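SnoaL-like domain-containing protein (Methylibium petroleiphilum PM1, PDB 3G16) is of unknown function but has the cystatin-like fold of SnoaL-like proteins of the NTF2 clan, in which a curved sheet and its helices commonly enclose a small-molecule pocket. Local coordinates at residues Arg17-Gly22 with Gly115-Ile120; Cys34-Ala39 with Glu109-Ser114; Ile89-Phe94 with Ile120-Ala125. One frame throughout, in Å; residues are numbered along the deposited sequence.

Interaction 1 of 3, residues Arg17-Gly22 with Gly115-Ile120; sequences RTYYDG and GLIREI
Y19, on helix 9-24, lays its phenol ring against the ends of I117 and I120 from strand 116-124, part of the buried helix-on-sheet interface of this cystatin-like (NTF2-type) fold. The backbones stay well apart, with 9.4 Å between the CA atoms of Y19 and I117, and side-chain ends bridge the space. Y19 carries CG anti to its own nitrogen (chi1 165°), which sends the ring off the helix toward the strand. I120 comes from the opposite direction with its longer branch extended: CG1 lies anti to the carbonyl carbon, and chi2 of 177° puts CD1 at the far end. That methyl sits obliquely to the ring, by CE2, CZ and OH. I117 adds a looser touch nearer the root of the same ring, its CD1 4.4 Å from Y19 CD2. A classic beta bulge at R118 and E119, both facing E109, lies between the two isoleucines and, by adding a residue, lets both face the helix. The polar end of the tyrosine is satisfied in the core, where OH accepts a hydrogen bond from W62 NE1, while F35 meets the ring edge-to-face. The closest approach is between I120 CD1 and Y19 CE2, at 3.7 Å.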
loop_
_atom_site.group_PDB
_atom_site.type_symbol
_atom_site.label_atom_id
_atom_site.label_comp_id
_atom_site.label_asym_id
_atom_site.label_seq_id
_atom_site.Cartn_x
_atom_site.Cartn_y
_atom_site.Cartn_z
ATOM N N ARG A 17 -8.216 5.414 -13.466
ATOM C CA ARG A 17 -8.052 6.824 -13.728
ATOM C C ARG A 17 -9.437 7.550 -13.782
ATOM O O ARG A 17 -9.561 8.731 -13.390
ATOM C CB ARG A 17 -7.274 7.057 -15.020
ATOM C CG ARG A 17 -5.813 6.579 -14.916
ATOM C CD ARG A 17 -4.953 7.130 -16.078
ATOM N NE ARG A 17 -3.584 6.640 -15.996
ATOM C CZ ARG A 17 -2.613 7.128 -15.218
ATOM N NH1 ARG A 17 -2.796 8.181 -14.397
ATOM N NH2 ARG A 17 -1.418 6.553 -15.275
ATOM N N THR A 18 -10.457 6.858 -14.308
ATOM C CA THR A 18 -11.787 7.425 -14.320
ATOM C C THR A 18 -12.251 7.689 -12.864
ATOM O O THR A 18 -12.876 8.672 -12.538
ATOM C CB THR A 18 -12.797 6.518 -15.020
ATOM O OG1 THR A 18 -12.375 6.346 -16.382
ATOM C CG2 THR A 18 -14.209 7.134 -14.998
ATOM N N TYR A 19 -11.956 6.739 -11.978
ATOM C CA TYR A 19 -12.314 6.824 -10.577
ATOM C C TYR A 19 -11.687 8.080 -9.946
ATOM O O TYR A 19 -12.358 8.863 -9.314
ATOM C CB TYR A 19 -11.908 5.529 -9.832
ATOM C CG TYR A 19 -11.897 5.624 -8.334
ATOM C CD1 TYR A 19 -13.012 6.052 -7.604
ATOM C CD2 TYR A 19 -10.807 5.197 -7.650
ATOM C CE1 TYR A 19 -12.967 6.123 -6.222
ATOM C CE2 TYR A 19 -10.752 5.257 -6.260
ATOM C CZ TYR A 19 -11.841 5.735 -5.556
ATOM O OH TYR A 19 -11.764 5.745 -4.159
ATOM N N TYR A 20 -10.365 8.196 -10.097
ATOM C CA TYR A 20 -9.650 9.364 -9.542
ATOM C C TYR A 20 -10.142 10.669 -10.149
ATOM O O TYR A 20 -10.270 11.654 -9.463
ATOM C CB TYR A 20 -8.126 9.183 -9.644
ATOM C CG TYR A 20 -7.519 8.410 -8.490
ATOM C CD1 TYR A 20 -7.757 7.085 -8.341
ATOM C CD2 TYR A 20 -6.715 9.042 -7.573
ATOM C CE1 TYR A 20 -7.242 6.349 -7.238
ATOM C CE2 TYR A 20 -6.124 8.356 -6.501
ATOM C CZ TYR A 20 -6.433 7.001 -6.337
ATOM O OH TYR A 20 -5.858 6.332 -5.238
ATOM N N ASP A 21 -10.432 10.664 -11.447
ATOM C CA ASP A 21 -11.028 11.853 -12.087
ATOM C C ASP A 21 -12.324 12.203 -11.376
ATOM O O ASP A 21 -12.603 13.329 -11.041
ATOM C CB ASP A 21 -11.309 11.621 -13.557
ATOM C CG ASP A 21 -10.054 11.626 -14.429
ATOM O OD1 ASP A 21 -8.955 11.829 -13.939
ATOM O OD2 ASP A 21 -10.245 11.362 -15.667
ATOM N N GLY A 22 -13.160 11.201 -11.207
ATOM C CA GLY A 22 -14.438 11.394 -10.546
ATOM C C GLY A 22 -14.299 11.910 -9.128
ATOM O O GLY A 22 -15.091 12.734 -8.672
ATOM N N GLY A 115 -15.301 -6.075 -14.842
ATOM C CA GLY A 115 -14.216 -5.184 -15.178
ATOM C C GLY A 115 -14.197 -3.947 -14.307
ATOM O O GLY A 115 -13.443 -3.002 -14.570
ATOM N N LEU A 116 -14.926 -3.995 -13.186
ATOM C CA LEU A 116 -15.019 -2.865 -12.267
ATOM C C LEU A 116 -14.382 -3.198 -10.923
ATOM O O LEU A 116 -14.092 -4.329 -10.626
ATOM C CB LEU A 116 -16.474 -2.470 -12.075
ATOM C CG LEU A 116 -17.147 -2.196 -13.421
ATOM C CD1 LEU A 116 -18.686 -1.718 -13.024
ATOM C CD2 LEU A 116 -16.526 -1.020 -14.246
ATOM N N ILE A 117 -14.128 -2.167 -10.116
ATOM C CA ILE A 117 -13.466 -2.331 -8.823
ATOM C C ILE A 117 -14.432 -2.938 -7.825
ATOM O O ILE A 117 -15.573 -2.470 -7.701
ATOM C CB ILE A 117 -12.953 -0.988 -8.314
ATOM C CG1 ILE A 117 -11.875 -0.437 -9.263
ATOM C CG2 ILE A 117 -12.371 -1.157 -6.921
ATOM C CD1 ILE A 117 -11.513 1.028 -9.027
ATOM N N ARG A 118 -13.972 -3.941 -7.091
ATOM C CA ARG A 118 -14.802 -4.566 -6.035
ATOM C C ARG A 118 -14.339 -4.230 -4.631
ATOM O O ARG A 118 -15.114 -4.330 -3.710
ATOM C CB ARG A 118 -14.903 -6.093 -6.222
ATOM C CG ARG A 118 -13.678 -6.837 -5.899
ATOM C CD ARG A 118 -13.890 -8.330 -6.083
ATOM N NE ARG A 118 -12.747 -9.082 -5.639
ATOM C CZ ARG A 118 -12.575 -10.359 -5.900
ATOM N NH1 ARG A 118 -13.468 -11.036 -6.630
ATOM N NH2 ARG A 118 -11.507 -10.974 -5.445
ATOM N N GLU A 119 -13.092 -3.831 -4.469
ATOM C CA GLU A 119 -12.570 -3.542 -3.137
ATOM C C GLU A 119 -11.333 -2.694 -3.229
ATOM O O GLU A 119 -10.518 -2.883 -4.130
ATOM C CB GLU A 119 -12.208 -4.857 -2.449
ATOM C CG GLU A 119 -11.763 -4.721 -1.005
ATOM C CD GLU A 119 -11.595 -6.059 -0.332
ATOM O OE1 GLU A 119 -12.630 -6.737 -0.101
ATOM O OE2 GLU A 119 -10.454 -6.466 -0.084
ATOM N N ILE A 120 -11.177 -1.790 -2.253
ATOM C CA ILE A 120 -9.958 -0.972 -2.108
ATOM C C ILE A 120 -9.541 -1.051 -0.642
ATOM O O ILE A 120 -10.409 -0.940 0.250
ATOM C CB ILE A 120 -10.130 0.497 -2.549
ATOM C CG1 ILE A 120 -10.632 0.564 -3.998
ATOM C CG2 ILE A 120 -8.821 1.265 -2.331
ATOM C CD1 ILE A 120 -10.896 1.976 -4.490
#

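Interaction 2 of 3, residues Cys34-Ala39 with Glu109-Ser114; sequences CFVPEA and EFDRAS
V36 and D111 mark the nearest backbone approach, their CA atoms 7.4 Å apart; strand 35-36 and the end of strand 100-111 do not pair with each other, but both look to strand 116-124: V36 is hydrogen-bonded to I117, and D111 N probably to L116 O. What crosses the gap is one methyl group. V36 sets CG1 anti to its carbonyl carbon (chi1 -58°), and this branch meets a small polar cluster at the hairpin end. It lies 3.6 Å from D111 CB, alongside the carboxylate, and as near to OD2. From the hairpin loop, S114 OG comes to 3.5 Å of the same V36 CG1. These are plain van der Waals touches, with the valine and aspartate side chains crossing at about a right angle.

The cluster is held together from within. S114 OG donates to D111 OD2 over 2.6 Å, arriving at the lone pair of OD2 that points away from OD1, and this short bond should help hold the carboxylate's rotation. S114 OG in turn receives a weak hydrogen bond from L116 N. The backbone closes the same loop, S114 N reaching D111 O at 3.2 Å. E38 OE2 stands 6.2 Å from D111 OD2; two like charges at that spacing may make each slightly harder to ionise, while the serine bond would partly offset this for D111.

On the other side the chain turns its corner through a type I turn from V36 to A39, closed by A39 N to V36 O at 3.0 Å. F35 points away from the hairpin into the core, onto I117 and I120. The contact thus sets a corner between two short strands beside the turn that closes the beta hairpin of 100-111 and 116-124, two central strands of the NTF2-like sheet.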
loop_
_atom_site.group_PDB
_atom_site.type_symbol
_atom_site.label_atom_id
_atom_site.label_comp_id
_atom_site.label_asym_id
_atom_site.label_seq_id
_atom_site.Cartn_x
_atom_site.Cartn_y
_atom_site.Cartn_z
ATOM N N CYS A 34 -17.443 3.150 -11.650
ATOM C CA CYS A 34 -16.178 2.444 -11.631
ATOM C C CYS A 34 -16.137 1.230 -10.717
ATOM O O CYS A 34 -15.125 0.535 -10.655
ATOM C CB CYS A 34 -15.090 3.391 -11.125
ATOM S SG CYS A 34 -14.799 4.786 -12.270
ATOM N N PHE A 35 -17.226 1.037 -9.970
ATOM C CA PHE A 35 -17.328 -0.035 -8.990
ATOM C C PHE A 35 -18.486 -0.975 -9.192
ATOM O O PHE A 35 -19.527 -0.565 -9.707
ATOM C CB PHE A 35 -17.622 0.587 -7.611
ATOM C CG PHE A 35 -16.504 1.422 -7.042
ATOM C CD1 PHE A 35 -15.446 0.828 -6.367
ATOM C CD2 PHE A 35 -16.493 2.797 -7.171
ATOM C CE1 PHE A 35 -14.417 1.579 -5.843
ATOM C CE2 PHE A 35 -15.450 3.560 -6.659
ATOM C CZ PHE A 35 -14.423 2.953 -5.980
ATOM N N VAL A 36 -18.352 -2.204 -8.735
ATOM C CA VAL A 36 -19.537 -3.036 -8.532
ATOM C C VAL A 36 -20.343 -2.332 -7.405
ATOM O O VAL A 36 -19.759 -1.724 -6.499
ATOM C CB VAL A 36 -19.245 -4.498 -8.177
ATOM C CG1 VAL A 36 -18.379 -5.141 -9.292
ATOM C CG2 VAL A 36 -18.529 -4.618 -6.867
ATOM N N PRO A 37 -21.671 -2.425 -7.417
ATOM C CA PRO A 37 -22.472 -1.693 -6.408
ATOM C C PRO A 37 -22.109 -1.969 -4.970
ATOM O O PRO A 37 -22.170 -1.042 -4.132
ATOM C CB PRO A 37 -23.910 -2.119 -6.725
ATOM C CG PRO A 37 -23.864 -2.596 -8.140
ATOM C CD PRO A 37 -22.497 -3.101 -8.435
ATOM N N GLU A 38 -21.737 -3.193 -4.673
ATOM C CA GLU A 38 -21.425 -3.602 -3.323
ATOM C C GLU A 38 -19.963 -3.390 -2.916
ATOM O O GLU A 38 -19.550 -3.879 -1.850
ATOM C CB GLU A 38 -21.823 -5.081 -3.149
ATOM C CG GLU A 38 -20.962 -6.143 -3.880
ATOM C CD GLU A 38 -21.256 -6.395 -5.395
ATOM O OE1 GLU A 38 -22.004 -5.655 -6.041
ATOM O OE2 GLU A 38 -20.696 -7.398 -5.915
ATOM N N ALA A 39 -19.182 -2.690 -3.734
ATOM C CA ALA A 39 -17.782 -2.499 -3.412
ATOM C C ALA A 39 -17.600 -1.868 -2.032
ATOM O O ALA A 39 -18.399 -1.032 -1.607
ATOM C CB ALA A 39 -17.124 -1.575 -4.450
ATOM N N GLU A 109 -8.810 -4.495 -5.837
ATOM C CA GLU A 109 -9.243 -5.721 -6.467
ATOM C C GLU A 109 -10.308 -5.428 -7.495
ATOM O O GLU A 109 -11.241 -4.696 -7.229
ATOM C CB GLU A 109 -9.842 -6.701 -5.465
ATOM C CG GLU A 109 -8.909 -7.139 -4.354
ATOM C CD GLU A 109 -9.471 -8.243 -3.504
ATOM O OE1 GLU A 109 -10.648 -8.601 -3.640
ATOM O OE2 GLU A 109 -8.678 -8.703 -2.637
ATOM N N PHE A 110 -10.178 -6.059 -8.674
ATOM C CA PHE A 110 -11.211 -6.022 -9.681
ATOM C C PHE A 110 -12.098 -7.241 -9.625
ATOM O O PHE A 110 -11.672 -8.342 -9.290
ATOM C CB PHE A 110 -10.587 -5.905 -11.075
ATOM C CG PHE A 110 -10.136 -4.513 -11.386
ATOM C CD1 PHE A 110 -8.906 -4.045 -10.898
ATOM C CD2 PHE A 110 -10.915 -3.648 -12.105
ATOM C CE1 PHE A 110 -8.510 -2.757 -11.161
ATOM C CE2 PHE A 110 -10.497 -2.360 -12.372
ATOM C CZ PHE A 110 -9.312 -1.922 -11.895
ATOM N N ASP A 111 -13.352 -6.991 -9.953
ATOM C CA ASP A 111 -14.326 -8.044 -10.282
ATOM C C ASP A 111 -14.085 -8.363 -11.769
ATOM O O ASP A 111 -14.420 -7.571 -12.637
ATOM C CB ASP A 111 -15.742 -7.539 -10.076
ATOM C CG ASP A 111 -16.787 -8.489 -10.556
ATOM O OD1 ASP A 111 -16.726 -9.693 -10.228
ATOM O OD2 ASP A 111 -17.674 -8.073 -11.286
ATOM N N ARG A 112 -13.539 -9.535 -12.034
ATOM C CA ARG A 112 -13.240 -9.944 -13.420
ATOM C C ARG A 112 -14.493 -10.053 -14.283
ATOM O O ARG A 112 -14.416 -9.799 -15.483
ATOM C CB ARG A 112 -12.516 -11.264 -13.442
ATOM C CG ARG A 112 -11.145 -11.280 -12.772
ATOM C CD ARG A 112 -10.711 -12.721 -12.570
ATOM N NE ARG A 112 -9.403 -12.912 -11.953
ATOM C CZ ARG A 112 -8.266 -13.035 -12.615
ATOM N NH1 ARG A 112 -8.217 -12.922 -13.930
ATOM N NH2 ARG A 112 -7.123 -13.280 -11.959
ATOM N N ALA A 113 -15.626 -10.390 -13.663
ATOM C CA ALA A 113 -16.870 -10.620 -14.384
ATOM C C ALA A 113 -17.483 -9.334 -14.903
ATOM O O ALA A 113 -18.336 -9.401 -15.799
ATOM C CB ALA A 113 -17.873 -11.368 -13.475
ATOM N N SER A 114 -17.090 -8.171 -14.376
ATOM C CA SER A 114 -17.617 -6.893 -14.838
ATOM C C SER A 114 -16.546 -5.916 -15.291
ATOM O O SER A 114 -16.871 -4.978 -16.013
ATOM C CB SER A 114 -18.474 -6.228 -13.738
ATOM O OG SER A 114 -17.654 -5.826 -12.653
#

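Interaction 3 of 3, residues Ile89-Phe94 with Ile120-Ala125; sequences IEWTHF and IRAFYA
W91 and Y124 meet across the strongly bent sheet of this cystatin-like fold, where strand 100-111 runs between the strands that carry them. The two short segments come no closer than 9.1 Å between axes and their directions differ by 62°, so side chains must span the distance.

Starting at CB, W91 touches the hydroxyl of helix residue Y20, whose OH is 3.6 Å away and is itself hydrogen-bonded to E106. The first torsion places CG between the backbone nitrogen and carbonyl carbon (chi1 53°), which carries the indole out toward strand 116-124. On the pyrrole side CD1 lies 3.5 Å from I89 O; on the benzo side CE3 has the backbone N of H93 at its edge, in the ring plane. Farther out, CZ2 crosses to the other strand, with F123 O 3.6 Å from it, set obliquely to the indole. The methyl of A122 borders the same CZ2 more loosely, its CB at 4.4 Å.

CH2, the outermost atom, meets the tyrosine. The six-membered ring of W91 and the ring of Y124 stand at 87°, centroids 6.0 Å apart, but neither lies over the face of the other: they touch rim to rim. Beyond this touch, Y124 OH hydrogen-bonds an unidentified ligand, probably from the crystallisation liquor, to which H93 ND1 makes a weak bond, so Y124 and H93 border the bound molecule, with W91 packed against the tyrosine ring. The same two strands also meet the second subunit: R121 is salt-bridged to E90 of the neighbouring chain, and E90 to R121 of that chain. At the junction itself, Y124 CE1 lies in the indole plane, 3.7 Å from W91 CH2.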
loop_
_atom_site.group_PDB
_atom_site.type_symbol
_atom_site.label_atom_id
_atom_site.label_comp_id
_atom_site.label_asym_id
_atom_site.label_seq_id
_atom_site.Cartn_x
_atom_site.Cartn_y
_atom_site.Cartn_z
ATOM N N ILE A 89 -1.916 1.321 -6.002
ATOM C CA ILE A 89 -1.779 2.732 -6.332
ATOM C C ILE A 89 -1.066 3.446 -5.187
ATOM O O ILE A 89 -1.502 3.305 -4.012
ATOM C CB ILE A 89 -3.164 3.416 -6.505
ATOM C CG1 ILE A 89 -4.075 2.616 -7.473
ATOM C CG2 ILE A 89 -3.005 4.881 -6.922
ATOM C CD1 ILE A 89 -5.530 3.138 -7.513
ATOM N N GLU A 90 -0.009 4.199 -5.471
ATOM C CA GLU A 90 0.605 5.112 -4.496
ATOM C C GLU A 90 -0.027 6.444 -4.814
ATOM O O GLU A 90 -0.072 6.825 -5.988
ATOM C CB GLU A 90 2.114 5.207 -4.635
ATOM C CG GLU A 90 2.818 5.983 -3.557
ATOM C CD GLU A 90 4.301 6.140 -3.835
ATOM O OE1 GLU A 90 4.676 6.174 -5.042
ATOM O OE2 GLU A 90 5.077 6.239 -2.875
ATOM N N TRP A 91 -0.591 7.095 -3.805
ATOM C CA TRP A 91 -1.389 8.277 -4.020
ATOM C C TRP A 91 -1.074 9.405 -3.038
ATOM O O TRP A 91 -0.424 9.187 -1.996
ATOM C CB TRP A 91 -2.897 7.903 -3.942
ATOM C CG TRP A 91 -3.265 7.168 -2.678
ATOM C CD1 TRP A 91 -3.474 5.827 -2.587
ATOM C CD2 TRP A 91 -3.436 7.684 -1.340
ATOM N NE1 TRP A 91 -3.736 5.462 -1.282
ATOM C CE2 TRP A 91 -3.750 6.581 -0.500
ATOM C CE3 TRP A 91 -3.409 8.960 -0.782
ATOM C CZ2 TRP A 91 -3.979 6.724 0.876
ATOM C CZ3 TRP A 91 -3.640 9.105 0.585
ATOM C CH2 TRP A 91 -3.921 7.981 1.393
ATOM N N THR A 92 -1.579 10.587 -3.344
ATOM C CA THR A 92 -1.510 11.723 -2.446
ATOM C C THR A 92 -2.910 12.291 -2.351
ATOM O O THR A 92 -3.588 12.481 -3.371
ATOM C CB THR A 92 -0.539 12.811 -2.909
ATOM O OG1 THR A 92 0.779 12.236 -2.995
ATOM C CG2 THR A 92 -0.500 14.013 -1.937
ATOM N N HIS A 93 -3.334 12.541 -1.122
ATOM C CA HIS A 93 -4.579 13.214 -0.802
ATOM C C HIS A 93 -4.179 14.608 -0.280
ATOM O O HIS A 93 -3.676 14.757 0.847
ATOM C CB HIS A 93 -5.354 12.394 0.240
ATOM C CG HIS A 93 -6.652 13.016 0.667
ATOM N ND1 HIS A 93 -7.528 12.372 1.518
ATOM C CD2 HIS A 93 -7.253 14.175 0.305
ATOM C CE1 HIS A 93 -8.575 13.165 1.722
ATOM N NE2 HIS A 93 -8.439 14.260 0.988
ATOM N N PHE A 94 -4.361 15.628 -1.104
ATOM C CA PHE A 94 -4.099 16.997 -0.731
ATOM C C PHE A 94 -5.368 17.534 -0.097
ATOM O O PHE A 94 -6.383 17.658 -0.756
ATOM C CB PHE A 94 -3.745 17.861 -1.947
ATOM C CG PHE A 94 -2.389 17.573 -2.528
ATOM C CD1 PHE A 94 -1.271 18.074 -1.925
ATOM C CD2 PHE A 94 -2.248 16.796 -3.668
ATOM C CE1 PHE A 94 0.004 17.802 -2.447
ATOM C CE2 PHE A 94 -0.982 16.519 -4.199
ATOM C CZ PHE A 94 0.128 17.024 -3.545
ATOM N N ILE A 120 -11.177 -1.790 -2.253
ATOM C CA ILE A 120 -9.958 -0.972 -2.108
ATOM C C ILE A 120 -9.541 -1.051 -0.642
ATOM O O ILE A 120 -10.409 -0.940 0.250
ATOM C CB ILE A 120 -10.130 0.497 -2.549
ATOM C CG1 ILE A 120 -10.632 0.564 -3.998
ATOM C CG2 ILE A 120 -8.821 1.265 -2.331
ATOM C CD1 ILE A 120 -10.896 1.976 -4.490
ATOM N N ARG A 121 -8.264 -1.302 -0.383
ATOM C CA ARG A 121 -7.704 -1.352 0.986
ATOM C C ARG A 121 -6.599 -0.315 1.026
ATOM O O ARG A 121 -5.586 -0.492 0.355
ATOM C CB ARG A 121 -7.189 -2.749 1.288
ATOM C CG ARG A 121 -8.256 -3.835 1.189
ATOM C CD ARG A 121 -7.782 -5.171 1.713
ATOM N NE ARG A 121 -6.614 -5.722 1.056
ATOM C CZ ARG A 121 -6.646 -6.365 -0.111
ATOM N NH1 ARG A 121 -7.769 -6.523 -0.790
ATOM N NH2 ARG A 121 -5.532 -6.880 -0.602
ATOM N N ALA A 122 -6.783 0.737 1.846
ATOM C CA ALA A 122 -5.821 1.845 1.875
ATOM C C ALA A 122 -4.987 1.901 3.148
ATOM O O ALA A 122 -5.456 1.588 4.248
ATOM C CB ALA A 122 -6.540 3.187 1.717
ATOM N N PHE A 123 -3.740 2.309 2.944
ATOM C CA PHE A 123 -2.686 2.384 3.966
ATOM C C PHE A 123 -2.062 3.757 3.866
ATOM O O PHE A 123 -2.052 4.353 2.779
ATOM C CB PHE A 123 -1.640 1.312 3.727
ATOM C CG PHE A 123 -2.244 -0.067 3.668
ATOM C CD1 PHE A 123 -2.430 -0.819 4.798
ATOM C CD2 PHE A 123 -2.718 -0.575 2.477
ATOM C CE1 PHE A 123 -3.034 -2.083 4.758
ATOM C CE2 PHE A 123 -3.326 -1.835 2.412
ATOM C CZ PHE A 123 -3.467 -2.573 3.551
ATOM N N TYR A 124 -1.501 4.240 4.965
ATOM C CA TYR A 124 -1.003 5.605 5.036
ATOM C C TYR A 124 0.452 5.745 5.350
ATOM O O TYR A 124 1.015 4.945 6.103
ATOM C CB TYR A 124 -1.733 6.372 6.140
ATOM C CG TYR A 124 -3.215 6.598 5.991
ATOM C CD1 TYR A 124 -3.880 6.461 4.764
ATOM C CD2 TYR A 124 -3.952 7.054 7.084
ATOM C CE1 TYR A 124 -5.271 6.756 4.657
ATOM C CE2 TYR A 124 -5.308 7.338 6.972
ATOM C CZ TYR A 124 -5.940 7.172 5.774
ATOM O OH TYR A 124 -7.268 7.487 5.642
ATOM N N ALA A 125 1.053 6.843 4.860
ATOM C CA ALA A 125 2.390 7.232 5.286
ATOM C C ALA A 125 2.266 7.984 6.605
ATOM O O ALA A 125 2.637 9.163 6.714
ATOM C CB ALA A 125 3.044 8.134 4.223
#

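In the fold
From the N terminus, helix segment 17-22 comes first and waits until 115-120 for its partner, so interaction 1 closes a loop of 92 residues. Interaction 2 lies wholly within that loop: its first half, 34-39, follows the second helix, and its second half, 109-114, directly precedes 115-120. Interaction 3 opens at 89-94, inside both loops, and closes at 120-125, which begins on the last residue of interaction 1 and runs past it, so it crosses each. Interactions 1 and 3 share I120, while E109 and R121 join interactions 2 and 3 by a salt bridge. Together they tie the N-terminal helix, the corner at 37-38 and three consecutive strands, 86-95, 100-111 and 116-124, into one sheet-and-helix unit.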